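Oxidoreductase, 2OG-Fe oxygenase family protein, putative, expressed (Oryza sativa subsp. japonica, PDB 5XOI) probably acts as an iron(II)- and 2-oxoglutarate-dependent dioxygenase of the AlkB family, the part present here being its oxygenase domain. Local coordinates at residues V26-R31 and F158-T163. Numbering follows the deposited sequence.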
ATOM      1  N   VAL A  26      15.947  -2.280  -2.135  1.00 17.76           N
ATOM      2  CA  VAL A  26      16.572  -2.407  -3.447  1.00 22.06           C
ATOM      3  C   VAL A  26      15.958  -3.567  -4.214  1.00 20.41           C
ATOM      4  O   VAL A  26      15.647  -3.450  -5.406  1.00 20.80           O
ATOM      5  CB  VAL A  26      18.091  -2.568  -3.299  1.00 21.00           C
ATOM      6  CG1 VAL A  26      18.734  -2.767  -4.670  1.00 22.36           C
ATOM      7  CG2 VAL A  26      18.662  -1.360  -2.591  1.00 16.45           C
ATOM      8  N   ASP A  27      15.760  -4.697  -3.534  1.00 18.85           N
ATOM      9  CA  ASP A  27      15.210  -5.875  -4.189  1.00 23.97           C
ATOM     10  C   ASP A  27      13.788  -5.618  -4.665  1.00 15.71           C
ATOM     11  O   ASP A  27      13.401  -6.070  -5.748  1.00 22.34           O
ATOM     12  CB  ASP A  27      15.253  -7.062  -3.224  1.00 25.91           C
ATOM     13  CG  ASP A  27      14.794  -8.357  -3.858  1.00 32.44           C
ATOM     14  OD1 ASP A  27      15.190  -8.645  -5.006  1.00 37.00           O
ATOM     15  OD2 ASP A  27      14.051  -9.102  -3.188  1.00 37.22           O
ATOM     16  N   ILE A  28      13.004  -4.887  -3.867  1.00 16.91           N
ATOM     17  CA  ILE A  28      11.617  -4.612  -4.231  1.00 19.60           C
ATOM     18  C   ILE A  28      11.567  -3.736  -5.476  1.00 20.48           C
ATOM     19  O   ILE A  28      10.801  -4.006  -6.404  1.00 19.14           O
ATOM     20  CB  ILE A  28      10.858  -3.969  -3.056  1.00 18.18           C
ATOM     21  CG1 ILE A  28      10.595  -5.002  -1.957  1.00 21.43           C
ATOM     22  CG2 ILE A  28       9.534  -3.385  -3.537  1.00 21.24           C
ATOM     23  CD1 ILE A  28      10.322  -4.381  -0.606  1.00 23.71           C
ATOM     24  N   ILE A  29      12.401  -2.690  -5.519  1.00 19.22           N
ATOM     25  CA  ILE A  29      12.472  -1.825  -6.697  1.00 18.41           C
ATOM     26  C   ILE A  29      12.904  -2.624  -7.915  1.00 21.77           C
ATOM     27  O   ILE A  29      12.295  -2.533  -8.986  1.00 16.40           O
ATOM     28  CB  ILE A  29      13.434  -0.645  -6.453  1.00 15.61           C
ATOM     29  CG1 ILE A  29      12.959   0.240  -5.289  1.00 21.04           C
ATOM     30  CG2 ILE A  29      13.635   0.158  -7.760  1.00 15.95           C
ATOM     31  CD1 ILE A  29      11.687   1.001  -5.567  1.00 29.89           C
ATOM     32  N   ARG A  30      13.978  -3.411  -7.779  1.00 17.23           N
ATOM     33  CA  ARG A  30      14.490  -4.142  -8.933  1.00 19.58           C
ATOM     34  C   ARG A  30      13.452  -5.126  -9.471  1.00 19.21           C
ATOM     35  O   ARG A  30      13.253  -5.217 -10.687  1.00 23.80           O
ATOM     36  CB  ARG A  30      15.796  -4.848  -8.562  1.00 23.08           C
ATOM     37  CG  ARG A  30      16.988  -3.897  -8.507  1.00 23.21           C
ATOM     38  CD  ARG A  30      18.287  -4.646  -8.203  1.00 29.03           C
ATOM     39  NE  ARG A  30      19.444  -3.756  -8.170  1.00 31.95           N
ATOM     40  CZ  ARG A  30      20.539  -3.990  -7.451  1.00 39.40           C
ATOM     41  NH1 ARG A  30      20.619  -5.082  -6.698  1.00 32.61           N
ATOM     42  NH2 ARG A  30      21.551  -3.134  -7.475  1.00 44.66           N
ATOM     43  N   ARG A  31      12.751  -5.844  -8.586  1.00 22.57           N
ATOM     44  CA  ARG A  31      11.713  -6.766  -9.054  1.00 21.36           C
ATOM     45  C   ARG A  31      10.574  -6.024  -9.745  1.00 21.50           C
ATOM     46  O   ARG A  31      10.066  -6.475 -10.776  1.00 21.45           O
ATOM     47  CB  ARG A  31      11.164  -7.590  -7.894  1.00 24.03           C
ATOM     48  CG  ARG A  31      12.123  -8.644  -7.366  1.00 30.31           C
ATOM     49  CD  ARG A  31      11.549  -9.283  -6.117  1.00 35.00           C
ATOM     50  NE  ARG A  31      12.447 -10.270  -5.526  1.00 40.25           N
ATOM     51  CZ  ARG A  31      12.337 -11.578  -5.717  1.00 40.46           C
ATOM     52  NH1 ARG A  31      11.370 -12.057  -6.493  1.00 39.02           N
ATOM     53  NH2 ARG A  31      13.191 -12.407  -5.137  1.00 48.19           N
ATOM     54  N   PHE A 158       3.468  -0.800   1.453  1.00 13.40           N
ATOM     55  CA  PHE A 158       4.893  -0.463   1.409  1.00 13.23           C
ATOM     56  C   PHE A 158       5.080   0.882   0.717  1.00 15.56           C
ATOM     57  O   PHE A 158       4.438   1.149  -0.300  1.00 13.89           O
ATOM     58  CB  PHE A 158       5.712  -1.480   0.595  1.00 13.37           C
ATOM     59  CG  PHE A 158       5.736  -2.892   1.130  1.00 15.78           C
ATOM     60  CD1 PHE A 158       5.155  -3.238   2.335  1.00 18.08           C
ATOM     61  CD2 PHE A 158       6.394  -3.873   0.395  1.00 17.82           C
ATOM     62  CE1 PHE A 158       5.214  -4.547   2.795  1.00 16.39           C
ATOM     63  CE2 PHE A 158       6.463  -5.175   0.842  1.00 19.90           C
ATOM     64  CZ  PHE A 158       5.868  -5.520   2.046  1.00 15.14           C
ATOM     65  N   SER A 159       6.022   1.687   1.212  1.00 14.25           N
ATOM     66  CA  SER A 159       6.364   2.964   0.591  1.00 13.95           C
ATOM     67  C   SER A 159       7.849   2.972   0.250  1.00 14.29           C
ATOM     68  O   SER A 159       8.677   2.602   1.085  1.00 15.05           O
ATOM     69  CB  SER A 159       6.034   4.150   1.512  1.00 13.85           C
ATOM     70  OG  SER A 159       4.634   4.336   1.652  1.00 17.90           O
ATOM     71  N   LEU A 160       8.189   3.393  -0.972  1.00 12.27           N
ATOM     72  CA  LEU A 160       9.589   3.464  -1.383  1.00 14.48           C
ATOM     73  C   LEU A 160       9.802   4.675  -2.276  1.00 15.86           C
ATOM     74  O   LEU A 160       8.945   5.007  -3.098  1.00 14.03           O
ATOM     75  CB  LEU A 160      10.040   2.196  -2.131  1.00 15.47           C
ATOM     76  CG  LEU A 160       9.924   0.837  -1.428  1.00 15.46           C
ATOM     77  CD1 LEU A 160       8.534   0.247  -1.596  1.00 24.35           C
ATOM     78  CD2 LEU A 160      10.962  -0.121  -1.980  1.00 22.70           C
ATOM     79  N   GLY A 161      10.964   5.316  -2.130  1.00 14.19           N
ATOM     80  CA  GLY A 161      11.277   6.470  -2.960  1.00 16.34           C
ATOM     81  C   GLY A 161      10.926   7.783  -2.291  1.00 17.12           C
ATOM     82  O   GLY A 161      11.167   7.958  -1.094  1.00 15.93           O
ATOM     83  N   ASP A 162      10.376   8.724  -3.052  1.00 13.68           N
ATOM     84  CA  ASP A 162       9.964  10.004  -2.483  1.00 14.48           C
ATOM     85  C   ASP A 162       8.850   9.831  -1.451  1.00 13.36           C
ATOM     86  O   ASP A 162       8.013   8.928  -1.545  1.00 14.35           O
ATOM     87  CB  ASP A 162       9.480  10.936  -3.590  1.00 16.01           C
ATOM     88  CG  ASP A 162      10.609  11.436  -4.468  1.00 22.42           C
ATOM     89  OD1 ASP A 162      11.758  11.563  -3.971  1.00 17.95           O
ATOM     90  OD2 ASP A 162      10.337  11.714  -5.660  1.00 18.49           O
ATOM     91  N   THR A 163       8.831  10.737  -0.481  1.00 13.70           N
ATOM     92  CA  THR A 163       7.821  10.724   0.570  1.00 15.10           C
ATOM     93  C   THR A 163       6.455  11.113   0.018  1.00 17.95           C
ATOM     94  O   THR A 163       6.344  12.016  -0.821  1.00 14.34           O
ATOM     95  CB  THR A 163       8.237  11.696   1.669  1.00 16.17           C
ATOM     96  OG1 THR A 163       9.488  11.264   2.226  1.00 16.76           O
ATOM     97  CG2 THR A 163       7.160  11.798   2.767  1.00 16.95           C
TER
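Asp162 OD1, two residues past the Leu160 that packs against Ile28 and Ile29, is gripped by two backbone N-H groups, those of Thr208 and Ala209, which fixes the carboxylate just where the strand gives way to a turn. Across the contact itself everything is apolar. Leu160 CD2 does most of the touching: it lies 3.8 Å from Ile29 CD1 and 3.9 Å from Ile28 CG2, so one methyl touches both of two successive helix residues. The CB of Ile29 leaves the backbone to one side of the strand, but chi2 of -68° swings CD1 round to Leu160, where it also rests 4.0 Å from CB. The CB of Ile28 is directed toward the strand, and the side chain crosses Leu160 at about a right angle. Its other branch ends in CD1, 4.1 Å from Phe158 CD2, an oblique approach to the ring. In the double-stranded beta-helix (jelly-roll) fold of this family, residues 26-31 of helix 22-37 run across the large sheet with their axis 9.8 Å from that of strand 158-161, at 84° to it. Strand alternation sends Phe158 and Leu160 to the helix side, whereas Ser159 between them hydrogen-bonds through OG to NH2 of Arg223, which binds 2-oxoglutarate and succinate when these are present. Helix 87-106 supplies Ile92 and Val93 against Phe158, and the neighbouring strand 223-229 adds Leu226 against Ile28 and Leu160. Within the helix, Arg31 NE reaches back one turn to Asp27 OD2 at 3.1 Å, a salt bridge on the carboxylate's syn side, 33° out of its plane.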